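Local coordinates for protein thymidylate synthase (Enterobacteria phage T4, PDB 1TIS) that catalyses the reductive methylation of dUMP to dTMP with methylenetetrahydrofolate, working as a homodimer in dTTP biosynthesis, at residues A[243-246]-A[247-251]; A[251-254]-A[255-258]; A[198-201]-A[202-205]. All coordinates share one frame; numbering follows the deposited sequence.

Contact 1 of 3, residues A[243-246]-A[247-251]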
loop_
_atom_site.group_PDB
_atom_site.type_symbol
_atom_site.label_atom_id
_atom_site.label_comp_id
_atom_site.label_asym_id
_atom_site.label_seq_id
_atom_site.Cartn_x
_atom_site.Cartn_y
_atom_site.Cartn_z
ATOM N N SER A 243 -27.454 -1.562 13.424
ATOM C CA SER A 243 -28.867 -1.817 13.437
ATOM C C SER A 243 -29.561 -1.283 12.199
ATOM O O SER A 243 -28.979 -0.584 11.360
ATOM C CB SER A 243 -29.488 -1.181 14.642
ATOM O OG SER A 243 -30.642 -1.967 14.919
ATOM N N GLY A 244 -30.838 -1.689 12.148
ATOM C CA GLY A 244 -31.777 -1.359 11.099
ATOM C C GLY A 244 -31.753 -2.322 9.924
ATOM O O GLY A 244 -32.656 -2.262 9.087
ATOM N N LEU A 245 -30.780 -3.233 9.816
ATOM C CA LEU A 245 -30.657 -4.072 8.620
ATOM C C LEU A 245 -31.553 -5.290 8.710
ATOM O O LEU A 245 -31.514 -6.015 9.709
ATOM C CB LEU A 245 -29.191 -4.514 8.404
ATOM C CG LEU A 245 -28.382 -5.478 9.268
ATOM C CD1 LEU A 245 -26.960 -5.294 8.730
ATOM C CD2 LEU A 245 -28.437 -5.230 10.798
ATOM N N PRO A 246 -32.408 -5.507 7.715
ATOM C CA PRO A 246 -33.474 -6.472 7.763
ATOM C C PRO A 246 -32.911 -7.866 7.791
ATOM O O PRO A 246 -32.068 -8.193 6.957
ATOM C CB PRO A 246 -34.262 -6.228 6.534
ATOM C CG PRO A 246 -33.160 -5.875 5.574
ATOM C CD PRO A 246 -32.299 -4.929 6.393
ATOM N N TYR A 247 -33.427 -8.697 8.695
ATOM C CA TYR A 247 -33.147 -10.134 8.765
ATOM C C TYR A 247 -32.813 -10.860 7.442
ATOM O O TYR A 247 -31.846 -11.617 7.458
ATOM C CB TYR A 247 -34.356 -10.792 9.439
ATOM C CG TYR A 247 -34.199 -12.195 10.022
ATOM C CD1 TYR A 247 -32.968 -12.722 10.383
ATOM C CD2 TYR A 247 -35.353 -12.924 10.219
ATOM C CE1 TYR A 247 -32.904 -13.972 10.944
ATOM C CE2 TYR A 247 -35.295 -14.167 10.782
ATOM C CZ TYR A 247 -34.073 -14.675 11.140
ATOM O OH TYR A 247 -34.034 -15.922 11.732
ATOM N N LYS A 248 -33.493 -10.694 6.288
ATOM C CA LYS A 248 -33.079 -11.359 5.043
ATOM C C LYS A 248 -31.628 -11.092 4.620
ATOM O O LYS A 248 -30.951 -11.965 4.063
ATOM C CB LYS A 248 -33.990 -10.947 3.867
ATOM C CG LYS A 248 -34.344 -9.452 3.757
ATOM C CD LYS A 248 -35.063 -9.035 2.455
ATOM C CE LYS A 248 -36.365 -8.185 2.611
ATOM N NZ LYS A 248 -36.271 -6.875 3.263
ATOM N N PHE A 249 -31.143 -9.883 4.943
ATOM C CA PHE A 249 -29.848 -9.300 4.608
ATOM C C PHE A 249 -28.716 -10.170 4.073
ATOM O O PHE A 249 -28.292 -9.988 2.928
ATOM C CB PHE A 249 -29.327 -8.546 5.836
ATOM C CG PHE A 249 -28.293 -7.463 5.534
ATOM C CD1 PHE A 249 -28.655 -6.327 4.841
ATOM C CD2 PHE A 249 -26.994 -7.619 5.957
ATOM C CE1 PHE A 249 -27.727 -5.358 4.578
ATOM C CE2 PHE A 249 -26.066 -6.649 5.696
ATOM C CZ PHE A 249 -26.434 -5.524 5.008
ATOM N N ARG A 250 -28.252 -11.180 4.819
ATOM C CA ARG A 250 -27.054 -11.919 4.442
ATOM C C ARG A 250 -27.190 -12.857 3.244
ATOM O O ARG A 250 -26.261 -13.551 2.815
ATOM C CB ARG A 250 -26.568 -12.668 5.687
ATOM C CG ARG A 250 -27.459 -13.778 6.159
ATOM C CD ARG A 250 -26.669 -14.472 7.235
ATOM N NE ARG A 250 -26.807 -15.924 7.280
ATOM C CZ ARG A 250 -26.893 -16.572 8.456
ATOM N NH1 ARG A 250 -26.985 -15.937 9.650
ATOM N NH2 ARG A 250 -26.914 -17.906 8.450
ATOM N N TYR A 251 -28.393 -12.910 2.694
ATOM C CA TYR A 251 -28.622 -13.734 1.523
ATOM C C TYR A 251 -28.846 -12.811 0.307
ATOM O O TYR A 251 -28.847 -13.249 -0.868
ATOM C CB TYR A 251 -29.867 -14.657 1.780
ATOM C CG TYR A 251 -29.929 -15.387 3.141
ATOM C CD1 TYR A 251 -29.135 -16.498 3.443
ATOM C CD2 TYR A 251 -30.792 -14.889 4.106
ATOM C CE1 TYR A 251 -29.190 -17.096 4.703
ATOM C CE2 TYR A 251 -30.852 -15.485 5.362
ATOM C CZ TYR A 251 -30.060 -16.584 5.665
ATOM O OH TYR A 251 -30.192 -17.161 6.920
#
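L245 holds CG between its backbone N and carbonyl carbon (chi1 69°), and F249 turns CG away from its own N (chi1 -158°); together these torsions lay the leucine branch over the phenyl ring. The geometry supports a CH-pi contact: L245 CD1 sits 3.7 Å from the F249 ring centroid and 21° off the ring normal. Its offset runs toward the rim, where L245 CD1 comes 3.4 Å from F249 CE2, and the two side chains cross at about a right angle.

The backbone bond from F249 N to P246 O, 2.8 Å long, closes a beta turn over 246-249 and brings the ring back toward L245. On the proline ring, the bent K248 chain returns so that its NZ is 3.9 Å from P246 CB, a packing contact without a bond. An overlapping turn continues it, with Y251 N bonded to K248 O at 3.1 Å.

F249 is buried although the contact lies at the surface: K200 of helix 184-202 touches both L245 and F249, and Y260 and V261 of helix 254-262 also touch the F249 side chain. The chemistry implies a division of labour, the F249-P246 bond fixing the first turn and apolar packing setting F249 against two helices.

Contact 2 of 3, residues A[251-254]-A[255-258]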
loop_
_atom_site.group_PDB
_atom_site.type_symbol
_atom_site.label_atom_id
_atom_site.label_comp_id
_atom_site.label_asym_id
_atom_site.label_seq_id
_atom_site.Cartn_x
_atom_site.Cartn_y
_atom_site.Cartn_z
ATOM N N TYR A 251 -28.393 -12.910 2.694
ATOM C CA TYR A 251 -28.622 -13.734 1.523
ATOM C C TYR A 251 -28.846 -12.811 0.307
ATOM O O TYR A 251 -28.847 -13.249 -0.868
ATOM C CB TYR A 251 -29.867 -14.657 1.780
ATOM C CG TYR A 251 -29.929 -15.387 3.141
ATOM C CD1 TYR A 251 -29.135 -16.498 3.443
ATOM C CD2 TYR A 251 -30.792 -14.889 4.106
ATOM C CE1 TYR A 251 -29.190 -17.096 4.703
ATOM C CE2 TYR A 251 -30.852 -15.485 5.362
ATOM C CZ TYR A 251 -30.060 -16.584 5.665
ATOM O OH TYR A 251 -30.192 -17.161 6.920
ATOM N N LEU A 252 -28.981 -11.493 0.577
ATOM C CA LEU A 252 -29.389 -10.587 -0.477
ATOM C C LEU A 252 -28.246 -10.427 -1.443
ATOM O O LEU A 252 -27.105 -10.599 -1.015
ATOM C CB LEU A 252 -29.797 -9.219 0.092
ATOM C CG LEU A 252 -31.068 -9.123 0.964
ATOM C CD1 LEU A 252 -31.563 -7.688 1.157
ATOM C CD2 LEU A 252 -32.166 -9.857 0.248
ATOM N N SER A 253 -28.534 -10.159 -2.729
ATOM C CA SER A 253 -27.480 -9.997 -3.720
ATOM C C SER A 253 -26.629 -8.804 -3.368
ATOM O O SER A 253 -27.210 -7.813 -2.929
ATOM C CB SER A 253 -28.086 -9.803 -5.079
ATOM O OG SER A 253 -29.063 -8.785 -5.114
ATOM N N THR A 254 -25.303 -8.836 -3.511
ATOM C CA THR A 254 -24.396 -7.725 -3.160
ATOM C C THR A 254 -24.843 -6.314 -3.488
ATOM O O THR A 254 -24.786 -5.375 -2.680
ATOM C CB THR A 254 -23.077 -8.024 -3.831
ATOM O OG1 THR A 254 -22.770 -9.381 -3.515
ATOM C CG2 THR A 254 -21.988 -7.110 -3.387
ATOM N N LYS A 255 -25.405 -6.226 -4.682
ATOM C CA LYS A 255 -25.888 -4.942 -5.138
ATOM C C LYS A 255 -27.127 -4.475 -4.325
ATOM O O LYS A 255 -27.349 -3.283 -4.088
ATOM C CB LYS A 255 -26.191 -5.050 -6.653
ATOM C CG LYS A 255 -25.309 -5.998 -7.498
ATOM C CD LYS A 255 -26.116 -7.293 -7.782
ATOM C CE LYS A 255 -25.306 -8.580 -7.966
ATOM N NZ LYS A 255 -24.728 -9.026 -6.705
ATOM N N GLU A 256 -27.933 -5.400 -3.811
ATOM C CA GLU A 256 -29.112 -5.170 -2.997
ATOM C C GLU A 256 -28.819 -4.971 -1.498
ATOM O O GLU A 256 -29.580 -4.350 -0.721
ATOM C CB GLU A 256 -29.979 -6.355 -3.261
ATOM C CG GLU A 256 -31.392 -6.226 -2.860
ATOM C CD GLU A 256 -31.972 -4.920 -3.328
ATOM O OE1 GLU A 256 -32.188 -4.757 -4.533
ATOM O OE2 GLU A 256 -32.180 -4.066 -2.465
ATOM N N GLN A 257 -27.656 -5.515 -1.104
ATOM C CA GLN A 257 -27.122 -5.388 0.245
ATOM C C GLN A 257 -26.566 -3.989 0.505
ATOM O O GLN A 257 -26.775 -3.473 1.613
ATOM C CB GLN A 257 -25.997 -6.381 0.510
ATOM C CG GLN A 257 -26.385 -7.849 0.482
ATOM C CD GLN A 257 -25.249 -8.755 0.940
ATOM O OE1 GLN A 257 -24.136 -8.572 0.471
ATOM N NE2 GLN A 257 -25.413 -9.693 1.871
ATOM N N LEU A 258 -25.833 -3.342 -0.427
ATOM C CA LEU A 258 -25.421 -1.956 -0.193
ATOM C C LEU A 258 -26.681 -1.097 -0.207
ATOM O O LEU A 258 -26.775 -0.177 0.598
ATOM C CB LEU A 258 -24.528 -1.337 -1.278
ATOM C CG LEU A 258 -22.991 -1.143 -1.302
ATOM C CD1 LEU A 258 -22.664 -0.396 -2.587
ATOM C CD2 LEU A 258 -22.459 -0.286 -0.162
#
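The carbonyl oxygen of S253 receives two backbone N-H groups from the first turn of the following helix. Q257 N reaches S253 O at 3.0 Å, tilted modestly from the carbonyl plane. E256 N reaches S253 O at 2.7 Å but stands 41° out of that plane, away from the lone pairs. The next carbonyl continues the pattern, with L258 N bonded to T254 O at 3.2 Å and Q257 N adding a weak bond to that oxygen.

S253 directly precedes helix 254-262 and is its N-cap, yet its hydroxyl does not complete a capping box. S253 OG lies 3.8 Å from E256 N, and it packs beside E256 CB, while the glutamate, with CG anti to its backbone N (chi1 -164°), sends its carboxylate away. Just outside the cap, L252 and Q257 occupy the two positions that a hydrophobic staple would join, but with a polar residue at the second, only a methylene contact is made, L252 CB meeting Q257 CG at 3.7 Å.

Beyond CG the Q257 chain is extended (chi2 -172°), which carries its amide back past the L252 carbonyl. NE2 then donates to F249 O and M201 O, so the buried amide ties the helix start to the preceding turn and to helix 184-202. T254 OG1 bonds to K130 NZ and D127 OD1 of helix 121-131. K255, bent at chi2, folds back toward the cap, its NZ 3.8 Å from S253 CB and at long, weak ion-pair range of D127.

Contact 3 of 3, residues A[198-201]-A[202-205]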
loop_
_atom_site.group_PDB
_atom_site.type_symbol
_atom_site.label_atom_id
_atom_site.label_comp_id
_atom_site.label_asym_id
_atom_site.label_seq_id
_atom_site.Cartn_x
_atom_site.Cartn_y
_atom_site.Cartn_z
ATOM N N VAL A 198 -18.661 -5.230 5.709
ATOM C CA VAL A 198 -18.419 -6.268 4.720
ATOM C C VAL A 198 -18.452 -7.705 5.283
ATOM O O VAL A 198 -18.925 -8.630 4.613
ATOM C CB VAL A 198 -17.094 -5.997 4.044
ATOM C CG1 VAL A 198 -16.993 -6.913 2.805
ATOM C CG2 VAL A 198 -17.000 -4.542 3.600
ATOM N N ALA A 199 -18.023 -7.977 6.521
ATOM C CA ALA A 199 -18.172 -9.274 7.133
ATOM C C ALA A 199 -19.641 -9.512 7.298
ATOM O O ALA A 199 -19.980 -10.674 7.130
ATOM C CB ALA A 199 -17.651 -9.355 8.480
ATOM N N LYS A 200 -20.568 -8.551 7.523
ATOM C CA LYS A 200 -21.982 -8.911 7.621
ATOM C C LYS A 200 -22.622 -9.255 6.257
ATOM O O LYS A 200 -23.588 -10.030 6.150
ATOM C CB LYS A 200 -22.744 -7.776 8.319
ATOM C CG LYS A 200 -24.217 -8.116 8.569
ATOM C CD LYS A 200 -24.257 -9.167 9.681
ATOM C CE LYS A 200 -25.332 -10.275 9.607
ATOM N NZ LYS A 200 -25.135 -11.203 10.725
ATOM N N MET A 201 -22.080 -8.740 5.160
ATOM C CA MET A 201 -22.594 -9.054 3.820
ATOM C C MET A 201 -22.071 -10.411 3.464
ATOM O O MET A 201 -22.855 -11.282 3.117
ATOM C CB MET A 201 -22.098 -8.094 2.737
ATOM C CG MET A 201 -22.703 -6.704 2.770
ATOM S SD MET A 201 -21.699 -5.592 1.782
ATOM C CE MET A 201 -22.370 -5.754 0.159
ATOM N N CYS A 202 -20.759 -10.620 3.633
ATOM C CA CYS A 202 -20.139 -11.893 3.297
ATOM C C CYS A 202 -20.401 -13.014 4.324
ATOM O O CYS A 202 -20.102 -14.191 4.098
ATOM C CB CYS A 202 -18.629 -11.597 3.092
ATOM S SG CYS A 202 -18.310 -10.387 1.790
ATOM N N ASN A 203 -21.005 -12.622 5.450
ATOM C CA ASN A 203 -21.275 -13.458 6.596
ATOM C C ASN A 203 -20.011 -14.210 7.048
ATOM O O ASN A 203 -19.820 -15.436 7.158
ATOM C CB ASN A 203 -22.432 -14.413 6.258
ATOM C CG ASN A 203 -23.053 -15.068 7.503
ATOM O OD1 ASN A 203 -23.341 -16.265 7.477
ATOM N ND2 ASN A 203 -23.330 -14.397 8.632
ATOM N N LEU A 204 -19.072 -13.351 7.355
ATOM C CA LEU A 204 -17.832 -13.815 7.855
ATOM C C LEU A 204 -17.715 -13.107 9.193
ATOM O O LEU A 204 -18.416 -12.139 9.518
ATOM C CB LEU A 204 -16.735 -13.435 6.852
ATOM C CG LEU A 204 -16.760 -13.869 5.359
ATOM C CD1 LEU A 204 -15.362 -13.922 4.803
ATOM C CD2 LEU A 204 -17.212 -15.282 5.197
ATOM N N ILE A 205 -16.827 -13.662 10.001
ATOM C CA ILE A 205 -16.543 -13.148 11.330
ATOM C C ILE A 205 -15.508 -12.090 11.023
ATOM O O ILE A 205 -14.492 -12.372 10.384
ATOM C CB ILE A 205 -15.914 -14.237 12.281
ATOM C CG1 ILE A 205 -16.773 -15.529 12.385
ATOM C CG2 ILE A 205 -15.691 -13.576 13.628
ATOM C CD1 ILE A 205 -18.281 -15.442 12.751
#
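V198 and C202 meet on the tight side of this helix end, where V198 CG1 lies 3.9 Å from C202 SG. The cysteine sulfur is anti to its carbonyl carbon (chi1 -59°), a position that turns it back along the helix toward the valine. Beneath them a regular helical bond, C202 N to V198 O at 2.9 Å, is nearly straight, with 172° at the hydrogen.

One residue on, N203 takes positive phi and the chain leaves the helix. L204 N then returns to A199 O at 2.8 Å, the 6→1 bond of a Schellman-like ending, and A199 CB lies 4.5 Å from L204 CB, a loose apolar contact. N203 N and K200 O, 3.7 Å apart, are too far for the usual second bond.

Against this compact turn, the exposed side is loose: K200 NZ and N203 ND2 approach only to 4.2 Å, two donors without a bond between them. The buried side is shared widely. I126, I129 and K130 of helix 121-131 meet V198, M201 and C202, while L169 of strand 168-179 touches A199 and V164 of strand 157-164 touches L204, so the turn delivers the chain from helix 184-202 into strand 205-219.

How the contacts relate
Along the chain contact 3 comes first, at the end of helix 184-202; contact 1 follows in the loop after strand 241-242, and contact 2 takes over at the shared Y251 to begin helix 254-262. Their centres lie about 10 Å apart for contacts 1 and 2, and about 12 Å from contact 3 to each of the others. The Q257 amide joins all three, and K200 CG packs 3.7 Å from F249 CE2. They form one peripheral cluster on the same side of the chain's centre. Contacts 1 and 2 lie away from the substrate sites, while the L204 side chain of contact 3 is about 11 Å from that of R136, which probably binds dUMP.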